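Local coordinates for protein putative oxidoreductase molybdopterin-binding subunit (Sulfolobus tokodaii, PDB 4ZOH) that probably serves as the molybdenum-bearing catalytic subunit of an oxidoreductase of the xanthine dehydrogenase and aldehyde oxidase family, binding a pterin cytosine dinucleotide cofactor, at residues D446-A449 and F450-A454; L115-K118 and V119-H122; T633-F636 and Q637-P640; Y359-R362 and L363-I367. All blocks are in the same frame, centred on the assembly; numbering follows the deposited sequence.

Contact 1. Residues D446-A449 and F450-A454; sequences DATA and FAQIA. With MCN (pterin cytosine dinucleotide), chain D.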
loop_
_atom_site.group_PDB
_atom_site.type_symbol
_atom_site.label_atom_id
_atom_site.label_comp_id
_atom_site.label_asym_id
_atom_site.label_seq_id
_atom_site.Cartn_x
_atom_site.Cartn_y
_atom_site.Cartn_z
ATOM N N ASP A 446 -8.649 -9.928 21.616
ATOM C CA ASP A 446 -9.031 -8.870 22.570
ATOM C C ASP A 446 -9.949 -7.857 21.980
ATOM O O ASP A 446 -10.699 -7.208 22.731
ATOM C CB ASP A 446 -7.809 -8.117 23.153
ATOM C CG ASP A 446 -6.880 -9.042 23.814
ATOM O OD1 ASP A 446 -7.118 -9.370 24.978
ATOM O OD2 ASP A 446 -5.997 -9.571 23.155
ATOM N N ALA A 447 -9.891 -7.682 20.662
ATOM C CA ALA A 447 -10.718 -6.649 20.041
ATOM C C ALA A 447 -12.232 -7.019 20.249
ATOM O O ALA A 447 -13.061 -6.143 20.489
ATOM C CB ALA A 447 -10.376 -6.463 18.560
ATOM N N THR A 448 -12.572 -8.301 20.118
ATOM C CA THR A 448 -13.961 -8.763 20.390
ATOM C C THR A 448 -14.296 -8.450 21.855
ATOM O O THR A 448 -15.335 -7.885 22.126
ATOM C CB THR A 448 -14.099 -10.270 20.143
ATOM O OG1 THR A 448 -14.016 -10.495 18.740
ATOM C CG2 THR A 448 -15.442 -10.765 20.637
ATOM N N ALA A 449 -13.392 -8.766 22.777
ATOM C CA ALA A 449 -13.619 -8.447 24.181
ATOM C C ALA A 449 -13.778 -6.953 24.386
ATOM O O ALA A 449 -14.667 -6.481 25.179
ATOM C CB ALA A 449 -12.543 -9.088 25.059
ATOM N N PHE A 450 -13.053 -6.166 23.574
ATOM C CA PHE A 450 -13.140 -4.716 23.750
ATOM C C PHE A 450 -14.495 -4.214 23.281
ATOM O O PHE A 450 -15.095 -3.277 23.852
ATOM C CB PHE A 450 -11.952 -3.976 23.081
ATOM C CG PHE A 450 -10.631 -4.259 23.733
ATOM C CD1 PHE A 450 -10.552 -4.643 25.098
ATOM C CD2 PHE A 450 -9.456 -4.128 23.030
ATOM C CE1 PHE A 450 -9.313 -4.910 25.714
ATOM C CE2 PHE A 450 -8.212 -4.357 23.652
ATOM C CZ PHE A 450 -8.144 -4.750 24.977
ATOM N N ALA A 451 -14.954 -4.807 22.191
ATOM C CA ALA A 451 -16.226 -4.430 21.604
ATOM C C ALA A 451 -17.382 -4.817 22.615
ATOM O O ALA A 451 -18.252 -4.009 22.853
ATOM C CB ALA A 451 -16.403 -5.116 20.256
ATOM N N GLN A 452 -17.317 -5.994 23.220
ATOM C CA GLN A 452 -18.266 -6.422 24.316
ATOM C C GLN A 452 -18.301 -5.420 25.499
ATOM O O GLN A 452 -19.399 -4.981 25.944
ATOM C CB GLN A 452 -17.852 -7.801 24.885
ATOM C CG GLN A 452 -17.832 -8.923 23.876
ATOM C CD GLN A 452 -17.205 -10.198 24.443
ATOM O OE1 GLN A 452 -16.124 -10.594 24.020
ATOM N NE2 GLN A 452 -17.914 -10.869 25.411
ATOM N N ILE A 453 -17.114 -5.032 25.984
ATOM C CA ILE A 453 -16.982 -3.993 27.038
ATOM C C ILE A 453 -17.607 -2.650 26.629
ATOM O O ILE A 453 -18.460 -2.122 27.355
ATOM C CB ILE A 453 -15.533 -3.827 27.536
ATOM C CG1 ILE A 453 -15.090 -5.091 28.265
ATOM C CG2 ILE A 453 -15.367 -2.620 28.456
ATOM C CD1 ILE A 453 -13.549 -5.192 28.405
ATOM N N ALA A 454 -17.217 -2.104 25.472
ATOM C CA ALA A 454 -17.670 -0.784 25.102
ATOM C C ALA A 454 -19.185 -0.803 24.802
ATOM O O ALA A 454 -19.866 0.152 25.103
ATOM C CB ALA A 454 -16.901 -0.212 23.902
HETATM N N1 MCN D . -9.922 -13.433 28.445
HETATM C C2 MCN D . -11.179 -13.287 29.008
HETATM N N3 MCN D . -11.347 -13.179 30.363
HETATM C C4 MCN D . -10.218 -13.231 31.172
HETATM C C5 MCN D . -8.946 -13.381 30.620
HETATM C C6 MCN D . -8.787 -13.458 29.236
HETATM O O2 MCN D . -12.212 -13.235 28.333
HETATM N N4 MCN D . -10.397 -13.126 32.471
HETATM C "C1'" MCN D . -9.841 -13.515 26.985
HETATM C C2D MCN D . -9.622 -12.115 26.406
HETATM O "O2'" MCN D . -10.812 -11.479 26.048
HETATM C "C3'" MCN D . -8.875 -12.403 25.131
HETATM C C4D MCN D . -7.909 -13.388 25.646
HETATM O O4D MCN D . -8.702 -14.238 26.583
HETATM O "O3'" MCN D . -9.663 -12.974 24.145
HETATM C "C5'" MCN D . -6.998 -12.340 26.257
HETATM O "O5'" MCN D . -6.134 -12.872 27.084
HETATM P PA MCN D . -5.225 -11.991 28.103
HETATM O O1A MCN D . -5.580 -10.612 28.365
HETATM O O2A MCN D . -5.151 -13.007 29.208
HETATM O O3A MCN D . -3.791 -12.184 27.236
HETATM P PB MCN D . -3.393 -11.186 26.031
HETATM O O1B MCN D . -2.649 -10.010 26.643
HETATM O O2B MCN D . -4.476 -10.826 25.111
HETATM O O3B MCN D . -2.452 -12.120 25.268
HETATM C C10 MCN D . -1.023 -12.215 25.523
HETATM C "C9'" MCN D . -0.603 -13.657 25.665
HETATM C "C8'" MCN D . 0.823 -13.831 25.654
HETATM S "S8'" MCN D . 1.826 -12.940 26.789
HETATM C "C7'" MCN D . 1.439 -14.762 24.874
HETATM S "S7'" MCN D . 3.190 -15.096 24.951
HETATM C "C6'" MCN D . 0.698 -15.659 24.010
HETATM C C7 MCN D . -0.806 -15.707 24.441
HETATM O "O9'" MCN D . -1.228 -14.368 24.601
HETATM N "N5'" MCN D . 0.868 -15.365 22.588
HETATM C C4A MCN D . -0.115 -15.639 21.616
HETATM N "N8'" MCN D . -1.627 -16.353 23.371
HETATM C C4B MCN D . -1.366 -16.171 22.045
HETATM N "N1'" MCN D . -2.329 -16.502 21.181
HETATM C "C2'" MCN D . -2.136 -16.284 19.883
HETATM N "N2'" MCN D . -3.113 -16.601 19.059
HETATM N "N3'" MCN D . -0.911 -15.756 19.357
HETATM C "C4'" MCN D . 0.148 -15.437 20.239
HETATM O "O4'" MCN D . 1.239 -14.985 19.785
#

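Contact 2. Residues L115-K118 and V119-H122; sequences LEDK and VKVH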
loop_
_atom_site.group_PDB
_atom_site.type_symbol
_atom_site.label_atom_id
_atom_site.label_comp_id
_atom_site.label_asym_id
_atom_site.label_seq_id
_atom_site.Cartn_x
_atom_site.Cartn_y
_atom_site.Cartn_z
ATOM N N LEU A 115 29.779 -19.440 33.503
ATOM C CA LEU A 115 29.832 -18.626 34.720
ATOM C C LEU A 115 31.221 -18.697 35.451
ATOM O O LEU A 115 31.470 -17.879 36.313
ATOM C CB LEU A 115 28.676 -18.920 35.698
ATOM C CG LEU A 115 28.495 -20.237 36.461
ATOM C CD1 LEU A 115 29.262 -20.263 37.800
ATOM C CD2 LEU A 115 27.020 -20.459 36.763
ATOM N N GLU A 116 32.089 -19.631 35.076
ATOM C CA GLU A 116 33.456 -19.635 35.599
ATOM C C GLU A 116 34.336 -18.559 34.922
ATOM O O GLU A 116 35.503 -18.423 35.251
ATOM C CB GLU A 116 34.113 -20.992 35.377
ATOM C CG GLU A 116 33.606 -22.180 36.209
ATOM C CD GLU A 116 34.159 -23.475 35.642
ATOM O OE1 GLU A 116 34.938 -23.439 34.660
ATOM O OE2 GLU A 116 33.809 -24.552 36.147
ATOM N N ASP A 117 33.814 -17.826 33.945
ATOM C CA ASP A 117 34.590 -16.764 33.263
ATOM C C ASP A 117 35.928 -17.197 32.696
ATOM O O ASP A 117 36.731 -16.372 32.364
ATOM C CB ASP A 117 34.689 -15.528 34.151
ATOM C CG ASP A 117 33.373 -14.789 34.184
ATOM O OD1 ASP A 117 32.652 -14.877 33.169
ATOM O OD2 ASP A 117 32.990 -14.148 35.170
ATOM N N LYS A 118 36.119 -18.500 32.529
ATOM C CA LYS A 118 37.288 -19.064 31.880
ATOM C C LYS A 118 37.314 -18.706 30.369
ATOM O O LYS A 118 38.375 -18.397 29.836
ATOM C CB LYS A 118 37.302 -20.576 32.184
ATOM C CG LYS A 118 38.557 -21.361 31.837
ATOM C CD LYS A 118 38.497 -22.055 30.469
ATOM C CE LYS A 118 39.833 -22.732 30.098
ATOM N NZ LYS A 118 40.899 -21.886 29.453
ATOM N N VAL A 119 36.162 -18.705 29.671
ATOM C CA VAL A 119 36.092 -18.246 28.271
ATOM C C VAL A 119 35.002 -17.170 28.143
ATOM O O VAL A 119 33.823 -17.444 28.476
ATOM C CB VAL A 119 35.740 -19.415 27.327
ATOM C CG1 VAL A 119 35.524 -18.919 25.900
ATOM C CG2 VAL A 119 36.790 -20.544 27.410
ATOM N N LYS A 120 35.352 -15.975 27.657
ATOM C CA LYS A 120 34.367 -14.887 27.600
ATOM C C LYS A 120 33.497 -15.034 26.359
ATOM O O LYS A 120 33.985 -15.397 25.274
ATOM C CB LYS A 120 35.014 -13.513 27.553
ATOM C CG LYS A 120 35.949 -13.208 28.685
ATOM C CD LYS A 120 35.220 -12.649 29.878
ATOM C CE LYS A 120 36.207 -12.525 31.024
ATOM N NZ LYS A 120 35.407 -12.348 32.263
ATOM N N VAL A 121 32.195 -14.816 26.496
ATOM C CA VAL A 121 31.293 -14.962 25.310
ATOM C C VAL A 121 31.593 -13.867 24.253
ATOM O O VAL A 121 31.604 -14.103 23.032
ATOM C CB VAL A 121 29.801 -14.960 25.716
ATOM C CG1 VAL A 121 28.916 -14.948 24.456
ATOM C CG2 VAL A 121 29.527 -16.231 26.529
ATOM N N HIS A 122 31.824 -12.680 24.739
ATOM C CA HIS A 122 32.400 -11.623 23.918
ATOM C C HIS A 122 33.716 -11.104 24.575
ATOM O O HIS A 122 33.720 -10.869 25.791
ATOM C CB HIS A 122 31.433 -10.425 23.800
ATOM C CG HIS A 122 31.846 -9.407 22.761
ATOM N ND1 HIS A 122 32.555 -8.266 23.076
ATOM C CD2 HIS A 122 31.633 -9.357 21.417
ATOM C CE1 HIS A 122 32.769 -7.567 21.973
ATOM N NE2 HIS A 122 32.211 -8.194 20.953
#

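Contact 3. Residues T633-F636 and Q637-P640; sequences TTNF and QDYP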
loop_
_atom_site.group_PDB
_atom_site.type_symbol
_atom_site.label_atom_id
_atom_site.label_comp_id
_atom_site.label_asym_id
_atom_site.label_seq_id
_atom_site.Cartn_x
_atom_site.Cartn_y
_atom_site.Cartn_z
ATOM N N THR A 633 18.151 -28.366 15.383
ATOM C CA THR A 633 16.744 -28.459 14.960
ATOM C C THR A 633 16.313 -27.159 14.264
ATOM O O THR A 633 15.870 -26.242 14.890
ATOM C CB THR A 633 15.827 -28.878 16.158
ATOM O OG1 THR A 633 15.925 -27.876 17.145
ATOM C CG2 THR A 633 16.332 -30.175 16.782
ATOM N N THR A 634 16.446 -27.088 12.954
ATOM C CA THR A 634 16.262 -25.795 12.319
ATOM C C THR A 634 15.090 -25.755 11.286
ATOM O O THR A 634 15.053 -24.869 10.428
ATOM C CB THR A 634 17.593 -25.326 11.658
ATOM O OG1 THR A 634 17.875 -26.188 10.571
ATOM C CG2 THR A 634 18.757 -25.378 12.625
ATOM N N ASN A 635 14.142 -26.683 11.397
ATOM C CA ASN A 635 12.972 -26.735 10.507
ATOM C C ASN A 635 11.850 -27.461 11.188
ATOM O O ASN A 635 12.052 -28.035 12.248
ATOM C CB ASN A 635 13.317 -27.412 9.207
ATOM C CG ASN A 635 13.883 -28.757 9.446
ATOM O OD1 ASN A 635 13.195 -29.648 9.954
ATOM N ND2 ASN A 635 15.176 -28.902 9.164
ATOM N N PHE A 636 10.637 -27.364 10.632
ATOM C CA PHE A 636 9.461 -27.984 11.255
ATOM C C PHE A 636 9.446 -29.508 11.213
ATOM O O PHE A 636 8.634 -30.105 11.904
ATOM C CB PHE A 636 8.143 -27.419 10.734
ATOM C CG PHE A 636 7.788 -26.105 11.314
ATOM C CD1 PHE A 636 7.712 -25.936 12.689
ATOM C CD2 PHE A 636 7.551 -25.002 10.463
ATOM C CE1 PHE A 636 7.359 -24.694 13.228
ATOM C CE2 PHE A 636 7.174 -23.779 10.996
ATOM C CZ PHE A 636 7.066 -23.610 12.384
ATOM N N GLN A 637 10.357 -30.123 10.466
ATOM C CA GLN A 637 10.570 -31.587 10.572
ATOM C C GLN A 637 11.360 -31.845 11.830
ATOM O O GLN A 637 10.850 -32.553 12.659
ATOM C CB GLN A 637 11.236 -32.165 9.311
ATOM C CG GLN A 637 11.816 -33.565 9.422
ATOM C CD GLN A 637 12.760 -33.851 8.260
ATOM O OE1 GLN A 637 12.346 -34.265 7.189
ATOM N NE2 GLN A 637 14.043 -33.599 8.465
ATOM N N ASP A 638 12.543 -31.210 12.019
ATOM C CA ASP A 638 13.407 -31.513 13.190
ATOM C C ASP A 638 13.048 -30.779 14.495
ATOM O O ASP A 638 13.491 -31.164 15.569
ATOM C CB ASP A 638 14.909 -31.286 12.898
ATOM C CG ASP A 638 15.347 -31.867 11.597
ATOM O OD1 ASP A 638 14.878 -32.957 11.217
ATOM O OD2 ASP A 638 16.168 -31.219 10.919
ATOM N N TYR A 639 12.295 -29.680 14.411
ATOM C CA TYR A 639 11.740 -29.040 15.608
ATOM C C TYR A 639 10.237 -29.348 15.636
ATOM O O TYR A 639 9.459 -28.677 14.976
ATOM C CB TYR A 639 12.003 -27.532 15.664
ATOM C CG TYR A 639 11.621 -26.988 17.014
ATOM C CD1 TYR A 639 12.494 -27.077 18.085
ATOM C CD2 TYR A 639 10.372 -26.420 17.219
ATOM C CE1 TYR A 639 12.127 -26.592 19.348
ATOM C CE2 TYR A 639 9.997 -25.960 18.454
ATOM C CZ TYR A 639 10.886 -26.077 19.529
ATOM O OH TYR A 639 10.472 -25.601 20.742
ATOM N N PRO A 640 9.837 -30.395 16.376
ATOM C CA PRO A 640 8.520 -31.027 16.115
ATOM C C PRO A 640 7.362 -30.361 16.826
ATOM O O PRO A 640 6.855 -30.917 17.839
ATOM C CB PRO A 640 8.733 -32.455 16.663
ATOM C CG PRO A 640 9.667 -32.241 17.812
ATOM C CD PRO A 640 10.628 -31.166 17.372
HETATM O O HOH W 1 17.297 -29.083 11.719
#

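Contact 4. Residues Y359-R362 and L363-I367; sequences YEIR and LKNAI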
loop_
_atom_site.group_PDB
_atom_site.type_symbol
_atom_site.label_atom_id
_atom_site.label_comp_id
_atom_site.label_asym_id
_atom_site.label_seq_id
_atom_site.Cartn_x
_atom_site.Cartn_y
_atom_site.Cartn_z
ATOM N N TYR A 359 -2.490 -35.681 44.876
ATOM C CA TYR A 359 -3.489 -34.639 45.148
ATOM C C TYR A 359 -3.489 -34.219 46.642
ATOM O O TYR A 359 -3.625 -32.995 47.011
ATOM C CB TYR A 359 -4.898 -35.041 44.672
ATOM C CG TYR A 359 -5.695 -33.836 44.173
ATOM C CD1 TYR A 359 -5.796 -33.544 42.770
ATOM C CD2 TYR A 359 -6.301 -32.969 45.072
ATOM C CE1 TYR A 359 -6.487 -32.409 42.342
ATOM C CE2 TYR A 359 -6.993 -31.858 44.652
ATOM C CZ TYR A 359 -7.079 -31.595 43.279
ATOM O OH TYR A 359 -7.777 -30.472 42.875
ATOM N N GLU A 360 -3.317 -35.228 47.506
ATOM C CA GLU A 360 -3.396 -34.987 48.976
ATOM C C GLU A 360 -2.259 -34.032 49.423
ATOM O O GLU A 360 -2.478 -33.057 50.168
ATOM C CB GLU A 360 -3.396 -36.345 49.798
ATOM C CG GLU A 360 -4.726 -37.126 49.758
ATOM C CD GLU A 360 -5.911 -36.379 50.377
ATOM O OE1 GLU A 360 -5.744 -35.718 51.426
ATOM O OE2 GLU A 360 -7.020 -36.431 49.804
ATOM N N ILE A 361 -1.060 -34.281 48.912
ATOM C CA ILE A 361 0.093 -33.415 49.274
ATOM C C ILE A 361 -0.190 -31.928 48.970
ATOM O O ILE A 361 0.134 -31.040 49.805
ATOM C CB ILE A 361 1.386 -33.933 48.646
ATOM C CG1 ILE A 361 2.568 -33.501 49.521
ATOM C CG2 ILE A 361 1.462 -33.495 47.197
ATOM C CD1 ILE A 361 3.841 -34.261 49.209
ATOM N N ARG A 362 -0.904 -31.670 47.858
ATOM C CA ARG A 362 -1.235 -30.314 47.494
ATOM C C ARG A 362 -2.313 -29.717 48.410
ATOM O O ARG A 362 -2.252 -28.524 48.791
ATOM C CB ARG A 362 -1.587 -30.225 45.945
ATOM C CG ARG A 362 -0.434 -30.625 45.013
ATOM C CD ARG A 362 -0.812 -30.603 43.502
ATOM N NE ARG A 362 0.404 -30.512 42.701
ATOM C CZ ARG A 362 1.235 -31.520 42.447
ATOM N NH1 ARG A 362 0.972 -32.768 42.865
ATOM N NH2 ARG A 362 2.343 -31.295 41.745
ATOM N N LEU A 363 -3.331 -30.522 48.742
ATOM C CA LEU A 363 -4.357 -30.072 49.700
ATOM C C LEU A 363 -3.704 -29.836 51.072
ATOM O O LEU A 363 -4.142 -28.922 51.766
ATOM C CB LEU A 363 -5.539 -31.053 49.841
ATOM C CG LEU A 363 -6.471 -31.159 48.629
ATOM C CD1 LEU A 363 -7.276 -32.424 48.798
ATOM C CD2 LEU A 363 -7.345 -29.926 48.504
ATOM N N LYS A 364 -2.667 -30.633 51.401
ATOM C CA LYS A 364 -1.948 -30.495 52.671
ATOM C C LYS A 364 -1.210 -29.124 52.766
ATOM O O LYS A 364 -1.381 -28.369 53.774
ATOM C CB LYS A 364 -1.013 -31.687 52.937
ATOM C CG LYS A 364 -0.282 -31.543 54.284
ATOM C CD LYS A 364 0.332 -32.807 54.839
ATOM C CE LYS A 364 -0.704 -33.545 55.693
ATOM N NZ LYS A 364 -0.351 -34.960 56.024
ATOM N N ASN A 365 -0.482 -28.772 51.683
ATOM C CA ASN A 365 0.417 -27.613 51.659
ATOM C C ASN A 365 -0.126 -26.317 51.164
ATOM O O ASN A 365 0.499 -25.289 51.340
ATOM C CB ASN A 365 1.666 -27.977 50.918
ATOM C CG ASN A 365 2.480 -29.025 51.653
ATOM O OD1 ASN A 365 3.115 -28.721 52.657
ATOM N ND2 ASN A 365 2.507 -30.232 51.140
ATOM N N ALA A 366 -1.306 -26.359 50.566
ATOM C CA ALA A 366 -1.958 -25.213 49.969
ATOM C C ALA A 366 -2.225 -24.055 50.933
ATOM O O ALA A 366 -2.787 -24.260 52.020
ATOM C CB ALA A 366 -3.305 -25.673 49.360
ATOM N N ILE A 367 -1.841 -22.841 50.533
ATOM C CA ILE A 367 -2.373 -21.626 51.126
ATOM C C ILE A 367 -3.904 -21.758 51.388
ATOM O O ILE A 367 -4.636 -22.363 50.582
ATOM C CB ILE A 367 -2.063 -20.422 50.201
ATOM C CG1 ILE A 367 -0.576 -20.126 50.272
ATOM C CG2 ILE A 367 -2.801 -19.146 50.615
ATOM C CD1 ILE A 367 -0.062 -19.538 48.965
#

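Contact 1. Residues D446-A449 and F450-A454
Phe-450 turns one ring face to Asp-446, one turn earlier on the same helix. Asp-446 CB stands 4.1 Å from the centroid of the Phe-450 ring, a CH-pi contact over the face, while Asp-446 O sits over that face too, 3.1 Å from Phe-450 CG and offset toward the rim. That carbonyl oxygen also takes the backbone bond from Phe-450 N (2.7 Å). With CG anti to its own carbonyl carbon (chi1 -67°), Phe-450 sends its ring back along the helix, alongside the residue that faces the cofactor.

Asp-446 OD2 comes within 2.8 Å of O2B, a diphosphate oxygen of the pterin cytosine dinucleotide, and Ala-449 CB approaches the ribose oxygen O2' at 3.1 Å. Since this is the first turn of the helix, its amide end may favour the nearby phosphate charge. Replacing Phe-450 with an alanine would probably leave the CB of Asp-446 without its aromatic neighbour, and the carboxylate side chain less firmly placed beside the diphosphate.

Farther out, Gln-452 OE1 rests 3.3 Å from Ala-449 CA and is held by Asn-599, while Thr-448 OG1 bonds to Glu-11 and the amide of Ile-10. Helix 446-458 links strands 433-437 and 465-468 in a beta-alpha-beta crossover: Phe-450 packs on Leu-435, Ala-451 on Val-467, and Ile-453 on Leu-495 of helix 486-512.

Contact 2. Residues L115-K118 and V119-H122
Asp-117 and Lys-120 reach for one another across a bend in the surface loop between helix 111-114 and strand 129-138. Their side chains run at a slant to each other, and the ammonium group stands off from the carboxylate: Lys-120 NZ is 3.8 Å from Asp-117 OD1, which makes a long salt bridge. NZ lies equally near the methylene, 3.8 Å from Asp-117 CB, so the lysine comes in beside the stem of the acid and does not meet it head-on. A sharp bend at the second torsion of Lys-120 (chi2 -86°) carries its otherwise extended chain back toward the aspartate.

The backbone prepares this meeting. Asp-117 leaves the preceding helix in a left-handed conformation with positive phi (53°), and the chain then turns through Lys-118 into the extended residues Val-119 and Lys-120. On the way the aliphatic part of Lys-118 slants across its neighbour, with Lys-118 CD 3.8 Å from Val-119 CG2; the lysine is exposed and touches a crystal neighbour, so its pose may owe something to the lattice. Val-119 also packs on Asp-106.

The carboxylate has firmer partners than Lys-120, since OD2 is bonded to Ser-127 OG and OD1 to the amide of Asn-128. Asn-128 in turn grips the loop through its side chain, which bonds to Val-119 O and Val-121 N. Lys-120 NZ has a further weak bond to Ser-126 O. Chemically, then, uncharged donors, Ser-127 OG and Asn-128 N, hold the acid, with the lysine adding a longer-range attraction that probably balances part of its charge at the surface.

Contact 3. Residues T633-F636 and Q637-P640
Asn-635 turns its side-chain amide forward to the residues that follow and binds Asp-638 from two directions. Its CG is tucked between the backbone N and the carbonyl carbon (chi1 55°), a fold that brings OD1 to within 2.7 Å of the amide nitrogen Asp-638 N. The other branch of the same amide makes a return bond, Asn-635 ND2 to Asp-638 OD2 at 3.1 Å. Here amide and carboxylate do not lie flat together: their planes are 62° apart, and the donor meets OD2 from above the carboxylate plane.

Alongside these, the main-chain oxygen Asn-635 O accepts from Tyr-639 N at 2.7 Å. A side-chain and a main-chain oxygen of one asparagine thus serve amides three and four residues on, the pattern of an Asx motif, set in the loop between helix 600-619 and strand 651-655.

The Asp-638 carboxylate is steadied from its other oxygen as well. Gln-637, extended beyond CG, swings its amide round so that NE2 donates to Asp-638 OD1 at 2.9 Å, nearly straight (169°) and on the syn side, but tilted out of the carboxylate plane. A water joins OD2 to the amide of Thr-634. Thr-633 packs against the same turn: its methyl CG2 presses on Asp-638 O at 3.2 Å, while its hydroxyl OG1 stands at the edge of the Tyr-639 ring, 3.6 Å from CD1. The Tyr-639 hydroxyl is bonded to the amide of Ile-161. The Phe-636 ring makes an edge-to-face stack with Phe-249; the side chain of Phe-636 is about 9 Å from the iron-sulfur cluster, where chains of other proteins also approach the loop.

Contact 4. Residues Y359-R362 and L363-I367
Tyr-359 with Leu-363, and Ile-361 with Asn-365, are pairs one turn apart on the short helix 358-365, a largely buried local contact that runs to the helix's C-terminal end. In the first pair Leu-363 CD1 comes to the edge of the tyrosine ring, in its plane, 3.9 Å from Tyr-359 CD2. The ring also meets Tyr-396, and its hydroxyl bonds to Leu-389 O.

The second pair is polar. Ile-361 O accepts twice from one residue: Asn-365 N reaches it at 3.0 Å and Asn-365 ND2 at 2.8 Å, from opposite faces of the carbonyl plane. The asparagine CG lies beside its own backbone N (chi1 -67°), which turns the amide back toward that oxygen and sets ND2 3.6 Å from Ile-361 CG1. Beyond the helix, ND2 also bonds to Gly-270 O, and OD1 accepts from Ile-272 N. With a leucine at Asn-365, Ile-361 O would probably keep its backbone bond alone, and Gly-270 O and Ile-272 N would probably lose the side-chain mates described here.

Ala-366 N still donates to Arg-362 O at 3.0 Å, although Ala-366 itself has left helical geometry. The extended Arg-362 side chain reaches Glu-344 and Asn-348 of helix 336-353, while Leu-363 packs on helix 385-401. The i to i+4 bonding is that of an alpha-helical C-terminal turn, which Asn-365 here ties to Gly-270 and to Ile-272 at the start of strand 272-282.

In the fold
From the N terminus the contacts come in series, contact 2 first, then 4, 1 and 3, and each closes no more than a local turn; none nests in or crosses another. Residues 115-122 lead from helix 111-114 toward strand 129-138. Residues 359-367 end a helix lying between helices 336-353 and 385-401. Residues 446-454 form the start of the crossover helix at the cofactor, and residues 633-640 shape a loop near the iron-sulfur cluster. They do not touch: even the closest two, contacts 2 and 3, are about 19 Å apart between nearest atoms. Contacts 1 and 2 lie on opposite sides of the chain's centre, their own centres about 50 Å apart.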